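Pilus assembly protein CpaE (Caulobacter crescentus, PDB 4N0P) probably serves pilus assembly as an ATPase of the CpaE family, the part crystallised here being its receiver-like domain rather than the ATP-binding one. Local coordinates at residues R22-H26 with T71-V75; I25-C29 with A61-Y66; G58-A62 with V77-D81. All coordinates share one frame; numbering follows the deposited sequence. Where two conformers were deposited one is given.

Contact 1. Residues R22-H26 with T71-V75; sequences RITIH and TPSLV
Ile25 pairs with Leu74, and His26 with Val75, as parallel bridges between strand 24-28 and strand 74-77. Leu74 is gripped at both backbone ends: its N donates to Thr24 O (3.1 Å), and its O accepts from His26 N (3.0 Å). Just before these bridges, side chains continue the pairing. Thr24 N donates almost straight to Ser73 OG (3.1 Å, 173°). In return, Ser73 N donates to Thr24 OG1 at 3.3 Å. Thr24 OG1 can reach that N because it stands between its own backbone N and carbonyl carbon (chi1 48°).

On the same face as Thr24, the Pro72 ring lies against the His26 imidazole. Pro72 CG sits over the ring face, 3.6 Å from the centroid of the His26 ring, in a CH-pi contact displaced toward the rim. His26 ND1 has its polar partner in Tyr66 OH. Ile25 and Leu74 run side by side on the other face and meet through Ile25 CG1 and Leu74 CD2 (4.0 Å). Val140 of helix 133-144 touches Leu74 there.

Two side-chain hydroxyls thus add hydrogen bonds to the backbone just ahead of the bridges. The proline and the tyrosine together probably limit how the imidazole can turn.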
ATOM      1  N   ARG A  22      -7.554 -14.320   2.245  1.00 24.99           N
ATOM      2  CA  ARG A  22      -6.741 -14.688   1.092  1.00 24.14           C
ATOM      3  C   ARG A  22      -6.858 -13.595   0.030  1.00 27.45           C
ATOM      4  O   ARG A  22      -7.866 -13.454  -0.634  1.00 25.61           O
ATOM      5  CB  ARG A  22      -7.099 -16.071   0.546  1.00 26.93           C
ATOM      6  CG  ARG A  22      -6.118 -16.545  -0.517  1.00 35.56           C
ATOM      7  CD  ARG A  22      -6.388 -17.966  -0.924  1.00 43.25           C
ATOM      8  NE  ARG A  22      -7.722 -18.129  -1.502  1.00 40.92           N
ATOM      9  CZ  ARG A  22      -8.234 -19.295  -1.878  1.00 56.51           C
ATOM     10  NH1 ARG A  22      -7.527 -20.414  -1.740  1.00 39.95           N
ATOM     11  NH2 ARG A  22      -9.460 -19.356  -2.386  1.00 39.34           N
ATOM     12  N   ILE A  23      -5.811 -12.813  -0.080  1.00 22.47           N
ATOM     13  CA  ILE A  23      -5.716 -11.693  -1.001  1.00 22.21           C
ATOM     14  C   ILE A  23      -4.336 -11.701  -1.642  1.00 25.87           C
ATOM     15  O   ILE A  23      -3.421 -12.391  -1.179  1.00 24.73           O
ATOM     16  CB  ILE A  23      -5.975 -10.340  -0.252  1.00 24.73           C
ATOM     17  CG1 ILE A  23      -4.940 -10.108   0.898  1.00 24.01           C
ATOM     18  CG2 ILE A  23      -7.431 -10.198   0.248  1.00 24.51           C
ATOM     19  CD1 ILE A  23      -4.921  -8.700   1.446  1.00 26.01           C
ATOM     20  N   THR A  24      -4.196 -10.927  -2.711  1.00 18.83           N
ATOM     21  CA  THR A  24      -2.908 -10.705  -3.371  1.00 18.41           C
ATOM     22  C   THR A  24      -2.533  -9.262  -3.107  1.00 22.52           C
ATOM     23  O   THR A  24      -3.380  -8.364  -3.265  1.00 21.72           O
ATOM     24  CB  THR A  24      -2.967 -11.031  -4.865  1.00 31.31           C
ATOM     25  OG1 THR A  24      -4.136 -10.396  -5.420  1.00 40.76           O
ATOM     26  CG2 THR A  24      -3.031 -12.524  -5.126  1.00 28.68           C
ATOM     27  N   ILE A  25      -1.293  -9.036  -2.652  1.00 18.32           N
ATOM     28  CA  ILE A  25      -0.787  -7.707  -2.350  1.00 17.99           C
ATOM     29  C   ILE A  25       0.437  -7.431  -3.208  1.00 20.41           C
ATOM     30  O   ILE A  25       1.354  -8.240  -3.191  1.00 22.58           O
ATOM     31  CB  ILE A  25      -0.393  -7.537  -0.842  1.00 21.40           C
ATOM     32  CG1 ILE A  25      -1.550  -7.841   0.134  1.00 22.13           C
ATOM     33  CG2 ILE A  25       0.235  -6.129  -0.596  1.00 22.53           C
ATOM     34  CD1 ILE A  25      -1.084  -7.968   1.649  1.00 22.33           C
ATOM     35  N   HIS A  26       0.465  -6.320  -3.929  1.00 18.53           N
ATOM     36  CA  HIS A  26       1.656  -5.901  -4.678  1.00 18.18           C
ATOM     37  C   HIS A  26       2.160  -4.635  -4.038  1.00 23.28           C
ATOM     38  O   HIS A  26       1.410  -3.653  -3.980  1.00 22.39           O
ATOM     39  CB  HIS A  26       1.364  -5.659  -6.168  1.00 18.97           C
ATOM     40  CG  HIS A  26       1.048  -6.891  -6.969  1.00 21.81           C
ATOM     41  ND1 HIS A  26       0.691  -6.796  -8.308  1.00 22.84           N
ATOM     42  CD2 HIS A  26       1.025  -8.194  -6.591  1.00 23.03           C
ATOM     43  CE1 HIS A  26       0.440  -8.039  -8.696  1.00 22.88           C
ATOM     44  NE2 HIS A  26       0.650  -8.918  -7.703  1.00 23.04           N
ATOM     45  N   THR A  71      -4.849  -5.256 -11.780  1.00 19.09           N
ATOM     46  CA  THR A  71      -4.433  -4.945 -10.416  1.00 19.28           C
ATOM     47  C   THR A  71      -4.874  -6.068  -9.434  1.00 22.30           C
ATOM     48  O   THR A  71      -5.960  -6.655  -9.618  1.00 20.91           O
ATOM     49  CB  THR A  71      -4.959  -3.582  -9.963  1.00 20.27           C
ATOM     50  OG1 THR A  71      -6.348  -3.506 -10.251  1.00 21.25           O
ATOM     51  CG2 THR A  71      -4.248  -2.409 -10.645  1.00 23.04           C
ATOM     52  N   PRO A  72      -4.045  -6.329  -8.370  1.00 21.56           N
ATOM     53  CA  PRO A  72      -4.397  -7.348  -7.367  1.00 20.77           C
ATOM     54  C   PRO A  72      -5.421  -6.788  -6.355  1.00 21.78           C
ATOM     55  O   PRO A  72      -5.858  -5.647  -6.491  1.00 19.84           O
ATOM     56  CB  PRO A  72      -3.039  -7.620  -6.688  1.00 23.54           C
ATOM     57  CG  PRO A  72      -2.391  -6.284  -6.675  1.00 26.76           C
ATOM     58  CD  PRO A  72      -2.739  -5.712  -8.044  1.00 21.94           C
ATOM     59  N   SER A  73      -5.699  -7.534  -5.257  1.00 18.98           N
ATOM     60  CA  SER A  73      -6.625  -7.071  -4.224  1.00 18.78           C
ATOM     61  C   SER A  73      -6.167  -5.755  -3.593  1.00 21.26           C
ATOM     62  O   SER A  73      -6.979  -4.864  -3.353  1.00 20.56           O
ATOM     63  CB  SER A  73      -6.761  -8.125  -3.114  1.00 20.40           C
ATOM     64  OG  SER A  73      -6.738  -9.462  -3.601  1.00 23.69           O
ATOM     65  N   LEU A  74      -4.839  -5.631  -3.355  1.00 17.47           N
ATOM     66  CA  LEU A  74      -4.279  -4.490  -2.670  1.00 18.13           C
ATOM     67  C   LEU A  74      -2.968  -4.064  -3.316  1.00 20.36           C
ATOM     68  O   LEU A  74      -2.105  -4.913  -3.566  1.00 20.52           O
ATOM     69  CB  LEU A  74      -4.052  -4.836  -1.166  1.00 19.31           C
ATOM     70  CG  LEU A  74      -3.357  -3.755  -0.312  1.00 25.98           C
ATOM     71  CD1 LEU A  74      -4.226  -2.544  -0.179  1.00 28.03           C
ATOM     72  CD2 LEU A  74      -3.073  -4.252   1.092  1.00 32.00           C
ATOM     73  N   VAL A  75      -2.857  -2.784  -3.632  1.00 17.00           N
ATOM     74  CA  VAL A  75      -1.655  -2.172  -4.216  1.00 17.94           C
ATOM     75  C   VAL A  75      -1.087  -1.219  -3.167  1.00 22.77           C
ATOM     76  O   VAL A  75      -1.784  -0.295  -2.730  1.00 21.04           O
ATOM     77  CB  VAL A  75      -1.941  -1.448  -5.558  1.00 22.59           C
ATOM     78  CG1 VAL A  75      -0.682  -0.725  -6.055  1.00 23.89           C
ATOM     79  CG2 VAL A  75      -2.432  -2.434  -6.621  1.00 22.07           C
TER

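Contact 2. Residues I25-C29 with A61-Y66; sequences IHAFC and AAVDYY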
ATOM      1  N   ILE A  25      -1.293  -9.036  -2.652  1.00 18.32           N
ATOM      2  CA  ILE A  25      -0.787  -7.707  -2.350  1.00 17.99           C
ATOM      3  C   ILE A  25       0.437  -7.431  -3.208  1.00 20.41           C
ATOM      4  O   ILE A  25       1.354  -8.240  -3.191  1.00 22.58           O
ATOM      5  CB  ILE A  25      -0.393  -7.537  -0.842  1.00 21.40           C
ATOM      6  CG1 ILE A  25      -1.550  -7.841   0.134  1.00 22.13           C
ATOM      7  CG2 ILE A  25       0.235  -6.129  -0.596  1.00 22.53           C
ATOM      8  CD1 ILE A  25      -1.084  -7.968   1.649  1.00 22.33           C
ATOM      9  N   HIS A  26       0.465  -6.320  -3.929  1.00 18.53           N
ATOM     10  CA  HIS A  26       1.656  -5.901  -4.678  1.00 18.18           C
ATOM     11  C   HIS A  26       2.160  -4.635  -4.038  1.00 23.28           C
ATOM     12  O   HIS A  26       1.410  -3.653  -3.980  1.00 22.39           O
ATOM     13  CB  HIS A  26       1.364  -5.659  -6.168  1.00 18.97           C
ATOM     14  CG  HIS A  26       1.048  -6.891  -6.969  1.00 21.81           C
ATOM     15  ND1 HIS A  26       0.691  -6.796  -8.308  1.00 22.84           N
ATOM     16  CD2 HIS A  26       1.025  -8.194  -6.591  1.00 23.03           C
ATOM     17  CE1 HIS A  26       0.440  -8.039  -8.696  1.00 22.88           C
ATOM     18  NE2 HIS A  26       0.650  -8.918  -7.703  1.00 23.04           N
ATOM     19  N   ALA A  27       3.407  -4.647  -3.521  1.00 18.67           N
ATOM     20  CA  ALA A  27       3.936  -3.453  -2.896  1.00 18.57           C
ATOM     21  C   ALA A  27       5.050  -2.901  -3.791  1.00 21.97           C
ATOM     22  O   ALA A  27       6.001  -3.602  -4.096  1.00 23.44           O
ATOM     23  CB  ALA A  27       4.458  -3.782  -1.486  1.00 20.05           C
ATOM     24  N   PHE A  28       4.900  -1.687  -4.263  1.00 17.85           N
ATOM     25  CA  PHE A  28       5.918  -1.015  -5.098  1.00 19.17           C
ATOM     26  C   PHE A  28       6.568  -0.004  -4.227  1.00 25.36           C
ATOM     27  O   PHE A  28       6.000   1.070  -4.020  1.00 23.40           O
ATOM     28  CB  PHE A  28       5.279  -0.355  -6.345  1.00 20.52           C
ATOM     29  CG  PHE A  28       4.786  -1.341  -7.367  1.00 20.78           C
ATOM     30  CD1 PHE A  28       3.529  -1.925  -7.246  1.00 22.62           C
ATOM     31  CD2 PHE A  28       5.549  -1.645  -8.490  1.00 23.01           C
ATOM     32  CE1 PHE A  28       3.081  -2.850  -8.185  1.00 23.22           C
ATOM     33  CE2 PHE A  28       5.093  -2.559  -9.431  1.00 26.47           C
ATOM     34  CZ  PHE A  28       3.866  -3.167  -9.266  1.00 25.54           C
ATOM     35  N   CYS A  29       7.721  -0.371  -3.638  1.00 26.68           N
ATOM     36  CA  CYS A  29       8.450   0.491  -2.692  1.00 27.53           C
ATOM     37  C   CYS A  29       9.481   1.337  -3.393  1.00 31.56           C
ATOM     38  O   CYS A  29      10.004   0.959  -4.439  1.00 31.61           O
ATOM     39  CB  CYS A  29       9.099  -0.339  -1.586  1.00 28.28           C
ATOM     40  SG  CYS A  29       7.984  -1.546  -0.830  1.00 32.25           S
ATOM     41  N   ALA A  61       6.760   2.847 -11.175  1.00 24.03           N
ATOM     42  CA  ALA A  61       6.801   1.494 -11.741  1.00 23.86           C
ATOM     43  C   ALA A  61       5.432   0.838 -11.658  1.00 26.51           C
ATOM     44  O   ALA A  61       5.089   0.039 -12.524  1.00 26.32           O
ATOM     45  CB  ALA A  61       7.805   0.642 -10.998  1.00 25.11           C
ATOM     46  N   ALA A  62       4.649   1.184 -10.621  1.00 22.27           N
ATOM     47  CA  ALA A  62       3.294   0.625 -10.469  1.00 21.22           C
ATOM     48  C   ALA A  62       2.419   1.051 -11.645  1.00 23.34           C
ATOM     49  O   ALA A  62       1.769   0.210 -12.257  1.00 23.06           O
ATOM     50  CB  ALA A  62       2.669   1.082  -9.146  1.00 22.22           C
ATOM     51  N   VAL A  63       2.430   2.352 -11.990  1.00 21.52           N
ATOM     52  CA  VAL A  63       1.639   2.889 -13.105  1.00 23.15           C
ATOM     53  C   VAL A  63       2.026   2.152 -14.409  1.00 29.47           C
ATOM     54  O   VAL A  63       1.142   1.757 -15.180  1.00 30.00           O
ATOM     55  CB  VAL A  63       1.798   4.416 -13.206  1.00 27.83           C
ATOM     56  CG1 VAL A  63       1.163   4.965 -14.496  1.00 28.18           C
ATOM     57  CG2 VAL A  63       1.193   5.084 -11.970  1.00 27.19           C
ATOM     58  N   ASP A  64       3.334   1.944 -14.630  1.00 27.19           N
ATOM     59  CA  ASP A  64       3.816   1.247 -15.819  0.50 26.78           C
ATOM     60  C   ASP A  64       3.370  -0.222 -15.824  1.00 30.43           C
ATOM     61  O   ASP A  64       2.891  -0.704 -16.855  1.00 31.32           O
ATOM     62  CB  ASP A  64       5.350   1.349 -15.923  0.50 28.04           C
ATOM     63  CG  ASP A  64       5.880   2.764 -16.067  0.50 40.65           C
ATOM     64  OD1 ASP A  64       5.181   3.604 -16.678  0.50 42.07           O
ATOM     65  OD2 ASP A  64       6.998   3.029 -15.578  0.50 47.25           O
ATOM     66  N   TYR A  65       3.516  -0.927 -14.669  1.00 25.92           N
ATOM     67  CA  TYR A  65       3.172  -2.353 -14.485  1.00 24.30           C
ATOM     68  C   TYR A  65       1.719  -2.656 -14.890  1.00 27.81           C
ATOM     69  O   TYR A  65       1.457  -3.690 -15.507  1.00 27.79           O
ATOM     70  CB  TYR A  65       3.369  -2.773 -12.994  1.00 25.72           C
ATOM     71  CG  TYR A  65       3.463  -4.267 -12.782  1.00 25.55           C
ATOM     72  CD1 TYR A  65       2.326  -5.030 -12.524  1.00 25.57           C
ATOM     73  CD2 TYR A  65       4.698  -4.913 -12.768  1.00 27.61           C
ATOM     74  CE1 TYR A  65       2.402  -6.417 -12.377  1.00 21.81           C
ATOM     75  CE2 TYR A  65       4.785  -6.301 -12.602  1.00 28.23           C
ATOM     76  CZ  TYR A  65       3.632  -7.051 -12.442  1.00 30.99           C
ATOM     77  OH  TYR A  65       3.738  -8.414 -12.279  1.00 29.47           O
ATOM     78  N   TYR A  66       0.776  -1.798 -14.460  1.00 23.53           N
ATOM     79  CA  TYR A  66      -0.652  -2.069 -14.646  1.00 23.55           C
ATOM     80  C   TYR A  66      -1.226  -1.588 -15.980  1.00 29.64           C
ATOM     81  O   TYR A  66      -2.420  -1.746 -16.225  1.00 27.04           O
ATOM     82  CB  TYR A  66      -1.462  -1.539 -13.456  1.00 22.89           C
ATOM     83  CG  TYR A  66      -1.061  -2.227 -12.159  1.00 19.89           C
ATOM     84  CD1 TYR A  66      -1.151  -3.618 -12.021  1.00 20.19           C
ATOM     85  CD2 TYR A  66      -0.598  -1.491 -11.072  1.00 20.54           C
ATOM     86  CE1 TYR A  66      -0.783  -4.259 -10.831  1.00 20.11           C
ATOM     87  CE2 TYR A  66      -0.202  -2.126  -9.880  1.00 20.67           C
ATOM     88  CZ  TYR A  66      -0.300  -3.506  -9.771  1.00 21.20           C
ATOM     89  OH  TYR A  66       0.058  -4.130  -8.603  1.00 21.28           O
TER
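Phe28 packs on helix 58-65, while His26 meets Tyr66 just beyond its end. The axes of the short segments, strand 25-28 and helix 61-65, approach to 9.5 Å, with 133° between their N-to-C directions.

The apolar part centres on Phe28. Ala62 lies over one face of its ring: Ala62 CA is above the ring centre, 3.7 Å from the Phe28 centroid, in a CH-pi contact. Ala62 CB touches the same ring at Phe28 CD1 (3.7 Å). Ala61 CB adds a lighter touch at Phe28 CD2.

The aromatic part joins Phe28, Tyr65 and Tyr66 in a cluster. The far edge of Phe28 points at the Tyr65 ring in an offset edge-to-face pair, with planes at 63°. Phe28 CZ comes 3.7 Å from Tyr65 CG. The Phe28 and Tyr66 side chains approach each other from opposite directions, their rings oblique. The Tyr66 hydroxyl lies in the Phe28 plane, with Tyr66 OH 3.3 Å from Phe28 CE1.

The polar part is a single hydrogen bond between His26 ND1 and Tyr66 OH (2.8 Å). Either atom could be the donor. The hydroxyl lies at the imidazole edge, near its plane. Tyr66 CG is anti to its carbonyl carbon (chi1 -62°), which lets the ring reach back to the strand although its first bond does not aim there.

The helix thus packs on the His26 and Phe28 side of the sheet. Arg55 of strand 51-55 touches both of these side chains. Tyr66 also reaches Val75, and Ala62 reaches Val77, of strand 74-77. Ala27 faces the opposite layer, against Ile38 of helix 32-42.

Contact 3. Residues G58-A62 with V77-D81; sequences GLEAA and VETLD
Leu59 and Val77 slant across each other, with Leu59 CD1 3.9 Å from Val77 CG1. Leu59 CG stands anti to the backbone N (chi1 177°), which carries CD1 to the valine branches. Ala62 CB touches Val77 CG1 one helical turn later. Beside this apolar patch, Leu59 N donates to Glu78 O at 2.9 Å. The donor is tilted 28° from the carbonyl plane.

Glu60 crosses Thr79 at about a right angle. Its chain bends at chi2, bringing the carboxylate to Thr79 and Asp81. Thr79 OG1 gives Glu60 OE2 a weak hydrogen bond. The same hydroxyl accepts from Asp81 N (3.2 Å), forming an ST turn. A water molecule joins Glu60 OE1 to Leu80 N.

Glu60 OE2 and Asp81 OD2 are only 2.8 Å apart, their carboxylate planes nearly perpendicular at 86°. The pair is not a hydrogen bond as modelled. Two charged carboxylates would repel here, so one may be protonated.

The Glu78 carboxylate bonds to Thr34 OG1 and to the backbone N atoms of Ala30 and Arg31. The arrangement belongs to the alternating strand-helix architecture of receiver domains: the start of helix 58-65 packs against the loop leaving the central strand 74-77.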
ATOM      1  N   GLY A  58       8.864   2.087  -7.092  1.00 25.20           N
ATOM      2  CA  GLY A  58       7.767   2.840  -6.490  1.00 25.23           C
ATOM      3  C   GLY A  58       6.513   3.013  -7.320  1.00 24.79           C
ATOM      4  O   GLY A  58       6.245   2.220  -8.226  1.00 22.78           O
ATOM      5  N   LEU A  59       5.740   4.069  -7.018  1.00 22.63           N
ATOM      6  CA  LEU A  59       4.478   4.356  -7.700  1.00 21.30           C
ATOM      7  C   LEU A  59       4.667   4.496  -9.228  1.00 25.58           C
ATOM      8  O   LEU A  59       3.816   4.048 -10.002  1.00 25.25           O
ATOM      9  CB  LEU A  59       3.868   5.625  -7.099  1.00 22.00           C
ATOM     10  CG  LEU A  59       2.580   6.157  -7.706  1.00 26.03           C
ATOM     11  CD1 LEU A  59       1.501   5.089  -7.824  1.00 25.28           C
ATOM     12  CD2 LEU A  59       2.066   7.295  -6.879  1.00 29.49           C
ATOM     13  N   GLU A  60       5.803   5.076  -9.668  1.00 25.23           N
ATOM     14  CA  GLU A  60       6.085   5.224 -11.108  1.00 26.38           C
ATOM     15  C   GLU A  60       6.102   3.855 -11.802  1.00 27.97           C
ATOM     16  O   GLU A  60       5.463   3.690 -12.837  1.00 27.15           O
ATOM     17  CB  GLU A  60       7.435   5.948 -11.305  1.00 28.47           C
ATOM     18  CG  GLU A  60       7.471   7.358 -10.718  1.00 45.47           C
ATOM     19  CD  GLU A  60       7.814   7.612  -9.249  1.00 72.67           C
ATOM     20  OE1 GLU A  60       7.641   6.724  -8.376  1.00 37.97           O
ATOM     21  OE2 GLU A  60       8.188   8.771  -8.963  1.00 75.02           O
ATOM     22  N   ALA A  61       6.760   2.847 -11.175  1.00 24.03           N
ATOM     23  CA  ALA A  61       6.801   1.494 -11.741  1.00 23.86           C
ATOM     24  C   ALA A  61       5.432   0.838 -11.658  1.00 26.51           C
ATOM     25  O   ALA A  61       5.089   0.039 -12.524  1.00 26.32           O
ATOM     26  CB  ALA A  61       7.805   0.642 -10.998  1.00 25.11           C
ATOM     27  N   ALA A  62       4.649   1.184 -10.621  1.00 22.27           N
ATOM     28  CA  ALA A  62       3.294   0.625 -10.469  1.00 21.22           C
ATOM     29  C   ALA A  62       2.419   1.051 -11.645  1.00 23.34           C
ATOM     30  O   ALA A  62       1.769   0.210 -12.257  1.00 23.06           O
ATOM     31  CB  ALA A  62       2.669   1.082  -9.146  1.00 22.22           C
ATOM     32  N   VAL A  77       1.878   1.561  -2.456  1.00 19.20           N
ATOM     33  CA  VAL A  77       2.807   2.359  -3.263  1.00 19.35           C
ATOM     34  C   VAL A  77       3.541   3.396  -2.421  1.00 23.89           C
ATOM     35  O   VAL A  77       3.052   3.870  -1.399  1.00 23.27           O
ATOM     36  CB  VAL A  77       2.116   3.040  -4.469  1.00 21.92           C
ATOM     37  CG1 VAL A  77       1.643   2.011  -5.500  1.00 21.50           C
ATOM     38  CG2 VAL A  77       0.968   3.947  -4.011  1.00 21.44           C
ATOM     39  N   GLU A  78       4.696   3.829  -2.941  1.00 21.79           N
ATOM     40  CA  GLU A  78       5.518   4.829  -2.288  1.00 21.17           C
ATOM     41  C   GLU A  78       6.251   5.608  -3.376  1.00 26.29           C
ATOM     42  O   GLU A  78       6.518   5.060  -4.447  1.00 26.04           O
ATOM     43  CB  GLU A  78       6.500   4.088  -1.369  1.00 21.94           C
ATOM     44  CG  GLU A  78       7.405   4.915  -0.506  1.00 24.67           C
ATOM     45  CD  GLU A  78       8.414   4.106   0.283  1.00 42.12           C
ATOM     46  OE1 GLU A  78       8.971   3.129  -0.274  1.00 32.46           O
ATOM     47  OE2 GLU A  78       8.659   4.464   1.458  1.00 32.34           O
ATOM     48  N   THR A  79       6.571   6.870  -3.119  1.00 26.55           N
ATOM     49  CA  THR A  79       7.359   7.661  -4.084  1.00 28.18           C
ATOM     50  C   THR A  79       8.431   8.460  -3.331  1.00 33.96           C
ATOM     51  O   THR A  79       8.215   8.803  -2.172  1.00 32.94           O
ATOM     52  CB  THR A  79       6.457   8.572  -4.942  1.00 37.43           C
ATOM     53  OG1 THR A  79       7.288   9.280  -5.877  1.00 43.51           O
ATOM     54  CG2 THR A  79       5.660   9.577  -4.111  1.00 35.35           C
ATOM     55  N   LEU A  80       9.551   8.782  -3.990  1.00 34.65           N
ATOM     56  CA  LEU A  80      10.577   9.656  -3.399  1.00 36.28           C
ATOM     57  C   LEU A  80      10.399  11.124  -3.843  1.00 43.03           C
ATOM     58  O   LEU A  80      11.155  11.990  -3.404  1.00 43.34           O
ATOM     59  CB  LEU A  80      11.976   9.194  -3.866  1.00 36.88           C
ATOM     60  CG  LEU A  80      12.454   7.798  -3.498  1.00 41.61           C
ATOM     61  CD1 LEU A  80      13.522   7.333  -4.481  1.00 43.14           C
ATOM     62  CD2 LEU A  80      13.018   7.781  -2.112  1.00 41.23           C
ATOM     63  N   ASP A  81       9.431  11.393  -4.738  1.00 41.43           N
ATOM     64  CA  ASP A  81       9.331  12.688  -5.403  1.00 43.05           C
ATOM     65  C   ASP A  81       8.400  13.797  -4.821  1.00 49.00           C
ATOM     66  O   ASP A  81       8.369  14.889  -5.397  1.00 50.15           O
ATOM     67  CB  ASP A  81       8.993  12.464  -6.882  1.00 45.68           C
ATOM     68  CG  ASP A  81      10.091  11.755  -7.657  1.00 60.42           C
ATOM     69  OD1 ASP A  81      11.281  11.925  -7.299  1.00 60.65           O
ATOM     70  OD2 ASP A  81       9.767  11.064  -8.645  1.00 70.63           O
TER
HETATM   71  O   HOH W   1      10.079   7.219  -6.577  1.00 44.32           O

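In the fold
Contacts 1 and 2 share His26, and their centres are 11 Å apart. Tyr66 joins them: its hydroxyl serves contact 2, while Tyr66 OH also packs 3.3 Å from Pro72 CD of contact 1. Contacts 2 and 3 lie closer, with centres 8 Å apart. They share Ala62, which meets Phe28 in one and Val77 in the other. A probable hydrogen bond from Gly58 N to Cys29 O (3.1 Å) joins their backbones. Contacts 1 and 3 are 16 Å apart at their centres and occupy opposite ends of strand 74-77. Contact 1 pairs this strand with strand 24-28 in the five-stranded parallel sheet, and contacts 2 and 3 fix helix 58-65 on them.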